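Long-range contact in GphF Dehydratase 1 (Archangium violaceum, PDB 6MBF), which is a dehydratase domain of the gephyronic acid polyketide synthase, probably removing water from the growing chain and also rearranging its olefin: residues Val210-Phe224 with Leu246-His260. Sequence-based numbering, arbitrary orientation.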
# COMPACT_ATOMS: atom_id res chain seq x y z
N VAL A 210 10.44 0.15 -6.48
CA VAL A 210 11.08 1.45 -6.26
C VAL A 210 12.24 1.30 -5.29
O VAL A 210 13.33 1.86 -5.51
CB VAL A 210 10.07 2.50 -5.76
CG1 VAL A 210 10.74 3.88 -5.68
CG2 VAL A 210 8.83 2.54 -6.63
N PHE A 211 12.04 0.53 -4.21
CA PHE A 211 13.11 0.29 -3.25
C PHE A 211 14.33 -0.32 -3.92
O PHE A 211 15.47 0.07 -3.64
CB PHE A 211 12.63 -0.66 -2.15
CG PHE A 211 11.56 -0.10 -1.24
CD1 PHE A 211 11.26 1.25 -1.21
CD2 PHE A 211 10.89 -0.95 -0.38
CE1 PHE A 211 10.29 1.73 -0.34
CE2 PHE A 211 9.91 -0.48 0.48
CZ PHE A 211 9.62 0.87 0.50
N ALA A 212 14.11 -1.31 -4.79
CA ALA A 212 15.22 -2.00 -5.44
C ALA A 212 16.05 -1.04 -6.29
O ALA A 212 17.27 -1.18 -6.37
CB ALA A 212 14.69 -3.16 -6.30
N LEU A 213 15.41 -0.05 -6.92
CA LEU A 213 16.17 0.94 -7.67
C LEU A 213 16.96 1.85 -6.74
O LEU A 213 18.16 2.08 -6.94
CB LEU A 213 15.24 1.76 -8.57
CG LEU A 213 15.30 1.33 -10.03
CD1 LEU A 213 14.75 -0.08 -10.18
CD2 LEU A 213 14.55 2.32 -10.89
N ILE A 214 16.31 2.36 -5.69
CA ILE A 214 16.98 3.24 -4.73
C ILE A 214 18.21 2.55 -4.14
O ILE A 214 19.31 3.11 -4.12
CB ILE A 214 16.00 3.67 -3.62
CG1 ILE A 214 14.91 4.60 -4.19
CG2 ILE A 214 16.75 4.33 -2.48
CD1 ILE A 214 13.72 4.75 -3.26
N TYR A 215 18.04 1.31 -3.66
CA TYR A 215 19.07 0.66 -2.86
C TYR A 215 20.24 0.16 -3.70
O TYR A 215 21.23 -0.32 -3.14
CB TYR A 215 18.46 -0.48 -2.04
CG TYR A 215 17.53 0.02 -0.95
CD1 TYR A 215 16.36 -0.66 -0.63
CD2 TYR A 215 17.82 1.19 -0.26
CE1 TYR A 215 15.51 -0.19 0.37
CE2 TYR A 215 16.97 1.67 0.73
CZ TYR A 215 15.82 0.97 1.04
OH TYR A 215 14.99 1.45 2.02
N ALA A 216 20.15 0.28 -5.03
CA ALA A 216 21.33 0.11 -5.86
C ALA A 216 22.37 1.19 -5.58
O ALA A 216 23.56 0.97 -5.82
CB ALA A 216 20.95 0.12 -7.34
N HIS A 217 21.95 2.34 -5.04
CA HIS A 217 22.82 3.50 -4.88
C HIS A 217 23.03 3.96 -3.45
O HIS A 217 23.94 4.76 -3.21
CB HIS A 217 22.26 4.69 -5.68
CG HIS A 217 21.94 4.35 -7.10
ND1 HIS A 217 22.90 4.23 -8.08
CD2 HIS A 217 20.75 4.10 -7.71
CE1 HIS A 217 22.32 3.92 -9.23
NE2 HIS A 217 21.02 3.84 -9.03
N GLU A 218 22.21 3.51 -2.49
CA GLU A 218 22.38 3.94 -1.11
C GLU A 218 21.88 2.84 -0.18
O GLU A 218 21.25 1.87 -0.60
CB GLU A 218 21.68 5.28 -0.85
CG GLU A 218 20.22 5.35 -1.25
CD GLU A 218 19.65 6.76 -1.11
OE1 GLU A 218 19.22 7.34 -2.12
OE2 GLU A 218 19.66 7.29 0.02
N SER A 219 22.19 3.02 1.11
CA SER A 219 22.02 1.95 2.08
C SER A 219 20.55 1.67 2.39
O SER A 219 19.72 2.57 2.41
CB SER A 219 22.75 2.30 3.38
OG SER A 219 22.43 1.40 4.43
N HIS A 220 20.25 0.40 2.65
CA HIS A 220 18.93 0.02 3.12
C HIS A 220 18.80 0.09 4.64
O HIS A 220 17.73 -0.23 5.17
CB HIS A 220 18.57 -1.38 2.62
CG HIS A 220 19.36 -2.48 3.26
ND1 HIS A 220 20.74 -2.52 3.22
CD2 HIS A 220 18.97 -3.58 3.95
CE1 HIS A 220 21.16 -3.60 3.86
NE2 HIS A 220 20.10 -4.26 4.31
N ARG A 221 19.84 0.52 5.36
CA ARG A 221 19.66 0.87 6.76
C ARG A 221 18.88 2.18 6.86
O ARG A 221 18.98 3.05 6.00
CB ARG A 221 21.01 1.00 7.47
CG ARG A 221 20.89 1.00 9.00
CD ARG A 221 22.23 1.15 9.72
NE ARG A 221 22.62 2.55 9.90
CZ ARG A 221 22.02 3.40 10.73
NH1 ARG A 221 20.98 3.01 11.46
NH2 ARG A 221 22.45 4.65 10.82
N GLU A 222 18.09 2.31 7.94
CA GLU A 222 17.11 3.40 8.08
C GLU A 222 16.24 3.41 6.82
O GLU A 222 16.27 4.38 6.05
CB GLU A 222 17.79 4.76 8.26
CG GLU A 222 18.95 4.78 9.23
CD GLU A 222 19.90 5.93 8.96
OE1 GLU A 222 21.02 5.68 8.44
OE2 GLU A 222 19.52 7.09 9.23
N PRO A 223 15.45 2.37 6.60
CA PRO A 223 14.87 2.15 5.27
C PRO A 223 13.76 3.13 4.94
O PRO A 223 13.08 3.66 5.83
CB PRO A 223 14.34 0.72 5.36
CG PRO A 223 13.97 0.57 6.80
CD PRO A 223 15.03 1.33 7.56
N PHE A 224 13.57 3.35 3.65
CA PHE A 224 12.51 4.24 3.18
C PHE A 224 11.14 3.66 3.48
O PHE A 224 10.90 2.46 3.31
CB PHE A 224 12.66 4.50 1.69
CG PHE A 224 13.86 5.34 1.34
CD1 PHE A 224 13.80 6.73 1.41
CD2 PHE A 224 15.06 4.74 0.98
CE1 PHE A 224 14.92 7.50 1.11
CE2 PHE A 224 16.18 5.51 0.69
CZ PHE A 224 16.10 6.88 0.75
N LEU A 246 7.66 2.27 -13.23
CA LEU A 246 7.88 3.24 -12.17
C LEU A 246 8.90 4.28 -12.63
O LEU A 246 9.77 3.99 -13.45
CB LEU A 246 8.37 2.57 -10.87
CG LEU A 246 9.80 2.02 -10.86
CD1 LEU A 246 10.82 3.08 -10.41
CD2 LEU A 246 9.90 0.84 -9.95
N ARG A 247 8.77 5.49 -12.10
CA ARG A 247 9.72 6.56 -12.39
C ARG A 247 10.05 7.30 -11.09
O ARG A 247 9.16 7.90 -10.47
CB ARG A 247 9.18 7.54 -13.45
CG ARG A 247 10.12 8.73 -13.69
CD ARG A 247 9.60 9.69 -14.78
NE ARG A 247 9.49 9.06 -16.09
CZ ARG A 247 8.37 8.98 -16.81
NH1 ARG A 247 7.23 9.50 -16.36
NH2 ARG A 247 8.39 8.38 -17.99
N LEU A 248 11.31 7.26 -10.70
CA LEU A 248 11.78 8.03 -9.56
C LEU A 248 12.02 9.48 -9.98
O LEU A 248 12.58 9.74 -11.05
CB LEU A 248 13.06 7.41 -9.00
CG LEU A 248 12.83 6.30 -7.96
CD1 LEU A 248 14.04 5.38 -7.91
CD2 LEU A 248 12.56 6.91 -6.59
N HIS A 249 11.60 10.41 -9.13
CA HIS A 249 11.90 11.81 -9.34
C HIS A 249 13.39 12.05 -9.12
O HIS A 249 14.06 11.26 -8.45
CB HIS A 249 11.06 12.68 -8.40
CG HIS A 249 9.60 12.68 -8.72
ND1 HIS A 249 8.74 13.65 -8.26
CD2 HIS A 249 8.85 11.83 -9.46
CE1 HIS A 249 7.52 13.40 -8.69
NE2 HIS A 249 7.56 12.30 -9.43
N PRO A 250 13.94 13.14 -9.66
CA PRO A 250 15.36 13.43 -9.46
C PRO A 250 15.68 13.58 -7.98
O PRO A 250 15.01 14.35 -7.27
CB PRO A 250 15.58 14.75 -10.22
CG PRO A 250 14.22 15.28 -10.51
CD PRO A 250 13.31 14.09 -10.59
N PRO A 251 16.66 12.85 -7.48
CA PRO A 251 17.00 12.93 -6.06
C PRO A 251 17.82 14.18 -5.76
O PRO A 251 18.45 14.77 -6.65
CB PRO A 251 17.83 11.67 -5.80
CG PRO A 251 17.93 10.95 -7.13
CD PRO A 251 17.54 11.92 -8.20
N ARG A 252 17.80 14.59 -4.50
CA ARG A 252 18.57 15.77 -4.13
C ARG A 252 20.05 15.46 -4.01
O ARG A 252 20.88 16.36 -4.22
CB ARG A 252 18.02 16.37 -2.83
CG ARG A 252 18.02 15.43 -1.63
CD ARG A 252 19.31 15.53 -0.81
NE ARG A 252 19.38 14.52 0.25
CZ ARG A 252 19.05 14.75 1.52
NH1 ARG A 252 18.62 15.95 1.89
NH2 ARG A 252 19.14 13.77 2.42
N SER A 253 20.41 14.21 -3.72
CA SER A 253 21.80 13.81 -3.53
C SER A 253 22.10 12.56 -4.33
O SER A 253 21.24 11.67 -4.45
CB SER A 253 22.11 13.57 -2.04
OG SER A 253 23.43 13.09 -1.86
N THR A 254 23.30 12.50 -4.91
CA THR A 254 23.80 11.27 -5.52
C THR A 254 24.45 10.35 -4.52
O THR A 254 24.85 9.24 -4.88
CB THR A 254 24.81 11.59 -6.63
OG1 THR A 254 25.93 12.29 -6.07
CG2 THR A 254 24.18 12.44 -7.72
N ASP A 255 24.59 10.78 -3.27
CA ASP A 255 25.19 9.97 -2.22
C ASP A 255 24.13 9.29 -1.37
O ASP A 255 24.03 8.06 -1.36
CB ASP A 255 26.11 10.85 -1.35
CG ASP A 255 26.61 10.14 -0.10
OD1 ASP A 255 26.77 10.81 0.94
OD2 ASP A 255 26.82 8.91 -0.14
N HIS A 256 23.30 10.07 -0.68
CA HIS A 256 22.42 9.52 0.34
C HIS A 256 21.27 10.49 0.51
O HIS A 256 21.49 11.69 0.65
CB HIS A 256 23.19 9.33 1.65
CG HIS A 256 22.38 8.75 2.76
ND1 HIS A 256 22.38 7.40 3.05
CD2 HIS A 256 21.57 9.33 3.67
CE1 HIS A 256 21.59 7.18 4.09
NE2 HIS A 256 21.09 8.33 4.48
N ASN A 257 20.04 9.98 0.47
CA ASN A 257 18.86 10.83 0.52
C ASN A 257 17.98 10.46 1.70
O ASN A 257 17.87 9.29 2.08
CB ASN A 257 18.05 10.72 -0.78
CG ASN A 257 18.79 11.25 -1.97
OD1 ASN A 257 18.81 12.46 -2.22
ND2 ASN A 257 19.43 10.36 -2.72
N GLN A 258 17.33 11.47 2.29
CA GLN A 258 16.32 11.21 3.30
C GLN A 258 14.95 10.94 2.68
O GLN A 258 14.12 10.30 3.33
CB GLN A 258 16.20 12.39 4.27
CG GLN A 258 17.39 12.55 5.19
CD GLN A 258 17.69 11.30 5.98
OE1 GLN A 258 16.81 10.73 6.64
NE2 GLN A 258 18.94 10.84 5.92
N THR A 259 14.71 11.41 1.46
CA THR A 259 13.41 11.25 0.82
C THR A 259 13.58 10.91 -0.65
O THR A 259 14.60 11.23 -1.28
CB THR A 259 12.54 12.51 0.93
OG1 THR A 259 13.21 13.61 0.29
CG2 THR A 259 12.26 12.86 2.38
N HIS A 260 12.57 10.24 -1.19
CA HIS A 260 12.41 10.02 -2.62
C HIS A 260 10.93 10.18 -2.96
O HIS A 260 10.06 10.08 -2.09
CB HIS A 260 12.88 8.63 -3.07
CG HIS A 260 14.36 8.51 -3.20
ND1 HIS A 260 15.04 8.98 -4.30
CD2 HIS A 260 15.28 7.94 -2.39
CE1 HIS A 260 16.33 8.72 -4.15
NE2 HIS A 260 16.50 8.09 -3.01
O HOH W 1 25.35 5.95 -0.57
O HOH W 2 25.60 6.70 -4.05
O HOH W 3 23.94 5.12 1.85
O HOH W 4 19.61 8.66 7.24
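Glu218 pushes its carboxylate into the turn before His260 and is gripped there by three N-H groups. Glu218 OE2 takes the backbone N of Asn257 at 2.8 Å, on the syn side but tilted out of the carboxylate plane. Glu218 OE1 accepts twice, from opposite faces of that plane: the amide ND2 of Asn257 arrives at 3.1 Å, again syn but tilted, while NE2 of His260 comes from above the plane, 3.0 Å from OE1 in a nearly straight bond (171°). With CG wedged between backbone N and carbonyl carbon (chi1 53°) and the chain extended beyond it, the acid reaches across to all three donors. The Asn257 amide is itself fixed in rotation, OD1 accepting from Ser253 N and ND2 giving a second hydrogen to Ser253 O. Arg284, from strand 273-284, forms a salt bridge with Glu218 OE2.

The His260 ring is fixed on other sides too. CG1 of Ile214 sits over one face, a CH-pi contact 4.0 Å from the ring centroid. With Phe224 it makes an offset edge-to-face pair, the edge of His260 toward the face of Phe224, planes at 63°, and CD2 of His260 lies 3.4 Å from CZ of Phe224. Farther along, apolar packing seats helix 200-214, through Val210 and Leu213, against strand 241-248 of the hotdog fold: CG1 of Val210 meets CD2 of Leu248 at 3.6 Å, and the Leu213 and Leu246 side chains run antiparallel alongside each other, CD2 of Leu213 on CD1 of Leu246. Water 3 links Ser219 N to ND1 of His256.

A glutamine at Glu218 would probably leave Arg284 without its charge partner and put an NH2 against one of the donors now held. His260 donates through NE2 and Arg284 supplies the opposite charge, so the acid probably stays ionised, whereas the charge of the imidazole is left open.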